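Local structure of Pyrimidine/purine nucleoside phosphorylase (Acinetobacter sp. ADP1, 3HQX) at residues 39-50 against 97-108. The protein probably catalyses the phosphorolysis of a wide range of purine and pyrimidine nucleosides to the free base and alpha-D-ribose 1-phosphate, and the reverse reactions. Sequence-based numbering, arbitrary orientation.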
loop_
_atom_site.group_PDB
_atom_site.type_symbol
_atom_site.label_atom_id
_atom_site.label_comp_id
_atom_site.label_asym_id
_atom_site.label_seq_id
_atom_site.Cartn_x
_atom_site.Cartn_y
_atom_site.Cartn_z
ATOM N N LYS A 39 12.161 6.818 2.436
ATOM C CA LYS A 39 12.054 5.367 2.372
ATOM C C LYS A 39 10.781 5.031 1.608
ATOM O O LYS A 39 9.965 5.917 1.387
ATOM C CB LYS A 39 11.968 4.738 3.759
ATOM C CG LYS A 39 13.228 4.996 4.616
ATOM C CD LYS A 39 13.132 4.349 5.982
ATOM C CE LYS A 39 14.205 4.851 6.935
ATOM N NZ LYS A 39 15.636 4.728 6.376
ATOM N N THR A 40 10.700 3.816 1.123
ATOM C CA THR A 40 9.471 3.287 0.487
ATOM C C THR A 40 8.913 2.253 1.441
ATOM O O THR A 40 9.670 1.413 1.955
ATOM C CB THR A 40 9.859 2.596 -0.817
ATOM O OG1 THR A 40 10.449 3.612 -1.668
ATOM C CG2 THR A 40 8.684 2.101 -1.513
ATOM N N LEU A 41 7.627 2.332 1.712
ATOM C CA LEU A 41 6.854 1.332 2.459
ATOM C C LEU A 41 5.994 0.564 1.478
ATOM O O LEU A 41 5.152 1.149 0.839
ATOM C CB LEU A 41 5.991 2.021 3.537
ATOM C CG LEU A 41 5.112 1.123 4.391
ATOM C CD1 LEU A 41 5.866 -0.019 5.159
ATOM C CD2 LEU A 41 4.312 1.988 5.384
ATOM N N GLY A 42 6.245 -0.714 1.319
ATOM C CA GLY A 42 5.589 -1.420 0.211
ATOM C C GLY A 42 5.126 -2.830 0.526
ATOM O O GLY A 42 5.445 -3.373 1.587
ATOM N N VAL A 43 4.357 -3.361 -0.433
ATOM C CA VAL A 43 3.809 -4.693 -0.389
ATOM C C VAL A 43 4.100 -5.331 -1.749
ATOM O O VAL A 43 3.938 -4.692 -2.804
ATOM C CB VAL A 43 2.297 -4.667 -0.105
ATOM C CG1 VAL A 43 1.680 -6.079 -0.295
ATOM C CG2 VAL A 43 2.028 -4.082 1.315
ATOM N N ILE A 44 4.542 -6.562 -1.696
ATOM C CA ILE A 44 4.618 -7.427 -2.891
ATOM C C ILE A 44 3.629 -8.551 -2.630
ATOM O O ILE A 44 3.672 -9.217 -1.578
ATOM C CB ILE A 44 6.011 -8.004 -3.132
ATOM C CG1 ILE A 44 6.973 -6.875 -3.487
ATOM C CG2 ILE A 44 5.965 -9.021 -4.336
ATOM C CD1 ILE A 44 8.395 -7.284 -3.647
ATOM N N LEU A 45 2.753 -8.781 -3.608
ATOM C CA LEU A 45 1.778 -9.843 -3.543
ATOM C C LEU A 45 2.328 -11.110 -4.194
ATOM O O LEU A 45 3.287 -11.038 -4.913
ATOM C CB LEU A 45 0.532 -9.378 -4.260
ATOM C CG LEU A 45 -0.225 -8.193 -3.693
ATOM C CD1 LEU A 45 -1.396 -7.881 -4.601
ATOM C CD2 LEU A 45 -0.705 -8.522 -2.308
ATOM N N PRO A 46 1.725 -12.256 -3.912
ATOM C CA PRO A 46 2.263 -13.527 -4.405
ATOM C C PRO A 46 2.520 -13.511 -5.906
ATOM O O PRO A 46 1.691 -13.039 -6.698
ATOM C CB PRO A 46 1.197 -14.539 -3.975
ATOM C CG PRO A 46 0.630 -13.956 -2.794
ATOM C CD PRO A 46 0.594 -12.472 -3.020
ATOM N N THR A 47 3.704 -13.981 -6.287
ATOM C CA THR A 47 4.221 -13.831 -7.646
ATOM C C THR A 47 4.211 -15.225 -8.298
ATOM O O THR A 47 4.246 -16.227 -7.583
ATOM C CB THR A 47 5.706 -13.341 -7.640
ATOM O OG1 THR A 47 6.502 -14.225 -6.841
ATOM C CG2 THR A 47 5.884 -11.943 -7.118
ATOM N N GLU A 48 4.111 -15.276 -9.598
ATOM C CA GLU A 48 4.313 -16.544 -10.323
ATOM C C GLU A 48 5.703 -16.626 -10.875
ATOM O O GLU A 48 6.251 -17.672 -10.926
ATOM C CB GLU A 48 3.305 -16.734 -11.458
ATOM C CG GLU A 48 1.991 -17.258 -11.009
ATOM C CD GLU A 48 1.079 -17.528 -12.176
ATOM O OE1 GLU A 48 -0.029 -17.997 -11.959
ATOM O OE2 GLU A 48 1.488 -17.264 -13.323
ATOM N N GLN A 49 6.256 -15.509 -11.307
ATOM C CA GLN A 49 7.622 -15.433 -11.809
ATOM C C GLN A 49 8.272 -14.275 -11.060
ATOM O O GLN A 49 7.541 -13.389 -10.520
ATOM C CB GLN A 49 7.687 -15.153 -13.309
ATOM C CG GLN A 49 6.935 -16.156 -14.210
ATOM C CD GLN A 49 7.469 -17.588 -14.092
ATOM O OE1 GLN A 49 8.693 -17.810 -14.032
ATOM N NE2 GLN A 49 6.542 -18.567 -14.050
ATOM N N PRO A 50 9.618 -14.277 -10.993
ATOM C CA PRO A 50 10.327 -13.204 -10.298
ATOM C C PRO A 50 10.081 -11.823 -10.856
ATOM O O PRO A 50 9.934 -11.647 -12.110
ATOM C CB PRO A 50 11.801 -13.576 -10.431
ATOM C CG PRO A 50 11.809 -15.040 -10.730
ATOM C CD PRO A 50 10.557 -15.267 -11.551
ATOM N N ILE A 97 12.910 -10.787 -7.294
ATOM C CA ILE A 97 12.294 -11.186 -6.063
ATOM C C ILE A 97 11.024 -11.992 -6.336
ATOM O O ILE A 97 10.241 -11.682 -7.264
ATOM C CB ILE A 97 12.031 -9.956 -5.161
ATOM C CG1 ILE A 97 11.488 -10.364 -3.773
ATOM C CG2 ILE A 97 11.065 -8.968 -5.844
ATOM C CD1 ILE A 97 11.679 -9.253 -2.677
ATOM N N GLU A 98 10.844 -13.044 -5.552
ATOM C CA GLU A 98 9.623 -13.867 -5.614
ATOM C C GLU A 98 9.082 -14.084 -4.198
ATOM O O GLU A 98 9.840 -14.133 -3.227
ATOM C CB GLU A 98 9.850 -15.191 -6.387
ATOM C CG GLU A 98 11.177 -15.778 -6.197
ATOM C CD GLU A 98 11.448 -16.993 -7.079
ATOM O OE1 GLU A 98 11.424 -16.891 -8.311
ATOM O OE2 GLU A 98 11.693 -18.049 -6.520
ATOM N N THR A 99 7.767 -14.232 -4.105
ATOM C CA THR A 99 7.143 -14.543 -2.855
ATOM C C THR A 99 5.864 -15.327 -3.069
ATOM O O THR A 99 5.239 -15.182 -4.127
ATOM C CB THR A 99 6.834 -13.236 -2.045
ATOM O OG1 THR A 99 6.334 -13.616 -0.765
ATOM C CG2 THR A 99 5.838 -12.303 -2.800
ATOM N N ASP A 100 5.505 -16.173 -2.112
ATOM C CA ASP A 100 4.247 -16.991 -2.192
ATOM C C ASP A 100 3.123 -16.445 -1.294
ATOM O O ASP A 100 1.997 -16.978 -1.263
ATOM C CB ASP A 100 4.538 -18.449 -1.789
ATOM C CG ASP A 100 5.518 -19.139 -2.726
ATOM O OD1 ASP A 100 5.568 -18.785 -3.926
ATOM O OD2 ASP A 100 6.224 -20.067 -2.249
ATOM N N GLU A 101 3.454 -15.415 -0.513
ATOM C CA GLU A 101 2.526 -14.796 0.425
ATOM C C GLU A 101 2.697 -13.285 0.351
ATOM O O GLU A 101 3.601 -12.777 -0.314
ATOM C CB GLU A 101 2.775 -15.248 1.877
ATOM C CG GLU A 101 2.650 -16.794 2.151
ATOM C CD GLU A 101 1.259 -17.286 2.127
ATOM O OE1 GLU A 101 0.329 -16.502 2.416
ATOM O OE2 GLU A 101 1.097 -18.507 1.887
ATOM N N VAL A 102 1.780 -12.564 0.951
ATOM C CA VAL A 102 1.981 -11.115 1.101
ATOM C C VAL A 102 3.341 -10.844 1.740
ATOM O O VAL A 102 3.688 -11.460 2.754
ATOM C CB VAL A 102 0.856 -10.444 1.893
ATOM C CG1 VAL A 102 1.171 -8.969 2.195
ATOM C CG2 VAL A 102 -0.475 -10.578 1.093
ATOM N N LEU A 103 4.078 -9.936 1.124
ATOM C CA LEU A 103 5.390 -9.530 1.601
ATOM C C LEU A 103 5.385 -8.041 1.885
ATOM O O LEU A 103 5.172 -7.227 0.963
ATOM C CB LEU A 103 6.472 -9.817 0.537
ATOM C CG LEU A 103 7.913 -9.600 0.958
ATOM C CD1 LEU A 103 8.390 -10.758 1.888
ATOM C CD2 LEU A 103 8.837 -9.318 -0.230
ATOM N N ASP A 104 5.589 -7.664 3.151
ATOM C CA ASP A 104 5.718 -6.241 3.487
ATOM C C ASP A 104 7.181 -5.927 3.601
ATOM O O ASP A 104 7.945 -6.683 4.189
ATOM C CB ASP A 104 5.067 -5.933 4.849
ATOM C CG ASP A 104 3.542 -6.090 4.812
ATOM O OD1 ASP A 104 2.852 -5.072 4.611
ATOM O OD2 ASP A 104 3.048 -7.225 5.034
ATOM N N TYR A 105 7.569 -4.782 3.065
ATOM C CA TYR A 105 8.966 -4.360 3.103
ATOM C C TYR A 105 9.114 -2.849 3.309
ATOM O O TYR A 105 8.177 -2.055 3.090
ATOM C CB TYR A 105 9.714 -4.806 1.829
ATOM C CG TYR A 105 9.262 -4.053 0.607
ATOM C CD1 TYR A 105 9.840 -2.839 0.271
ATOM C CD2 TYR A 105 8.242 -4.531 -0.192
ATOM C CE1 TYR A 105 9.398 -2.094 -0.802
ATOM C CE2 TYR A 105 7.798 -3.796 -1.297
ATOM C CZ TYR A 105 8.369 -2.589 -1.575
ATOM O OH TYR A 105 7.888 -1.919 -2.676
ATOM N N VAL A 106 10.320 -2.480 3.775
ATOM C CA VAL A 106 10.777 -1.076 3.718
ATOM C C VAL A 106 12.050 -1.060 2.860
ATOM O O VAL A 106 12.990 -1.857 3.072
ATOM C CB VAL A 106 11.079 -0.561 5.106
ATOM C CG1 VAL A 106 11.680 0.853 5.012
ATOM C CG2 VAL A 106 9.778 -0.474 5.947
ATOM N N CYS A 107 12.073 -0.146 1.897
ATOM C CA CYS A 107 13.236 0.113 1.098
ATOM C C CYS A 107 13.893 1.360 1.644
ATOM O O CYS A 107 13.328 2.451 1.617
ATOM C CB CYS A 107 12.860 0.262 -0.366
ATOM S SG CYS A 107 14.280 0.399 -1.446
ATOM N N HIS A 108 15.142 1.166 2.090
ATOM C CA HIS A 108 15.973 2.211 2.631
ATOM C C HIS A 108 16.926 2.694 1.553
ATOM O O HIS A 108 17.680 1.917 0.989
ATOM C CB HIS A 108 16.796 1.670 3.798
ATOM C CG HIS A 108 15.993 1.209 4.959
ATOM N ND1 HIS A 108 15.525 -0.084 5.091
ATOM C CD2 HIS A 108 15.554 1.882 6.045
ATOM C CE1 HIS A 108 14.839 -0.170 6.221
ATOM N NE2 HIS A 108 14.850 0.991 6.819
HETATM O O HOH W 1 3.921 -2.672 3.983
#
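Thr40, Gly42 and Ile44 each pair through both N and O with Cys107, Tyr105 and Leu103, so strands 39-44 and 103-108 run antiparallel, 164° between their directions, as central neighbours in the larger sheet of this cupin-family fold. The Tyr105 ring folds back over the partner strand: with CG set between its own backbone N and carbonyl carbon (chi1 70°), it lays one face on Gly42 CA, 3.8 Å from the ring centroid, a CH-pi contact. Gly42, with no side chain, lets the ring lie directly on its backbone. Next to it, Ile44 CG1 meets Tyr105 CE2 at 3.9 Å, the two side chains crossing at about a right angle. The outer methyl of the isoleucine, CD1, goes on to meet Ile97 CG2 tip to tip at 3.8 Å and also touches Leu103, while its other branch, CG2, packs 3.6 Å from Thr99 CG2. Ile44 thus joins the larger sheet to strand 94-98 of the smaller one. Past strand 39-44, Thr47 and Thr99 tie the two segments together: Thr47 N gives a nearly straight bond to Thr99 O (2.9 Å, 171° at the hydrogen), and Thr99 N returns one to Thr47 OG1 (3.0 Å). On the face shared by Leu41, Val43 and Val106, Asp104 OD1 lies beside Val43 CG2 and 2.7 Å from a water that is also within hydrogen-bonding distance of Gly42 O. The same oxygen bonds Ser18 of the second subunit, whose Lys17 forms a salt bridge with Asp104 OD2. Around Tyr105 and Ile44 the contact is therefore mainly apolar packing within the chain, whereas on the other face a buried carboxylate meets the second subunit, where the lysine would be expected to stabilise its negative charge.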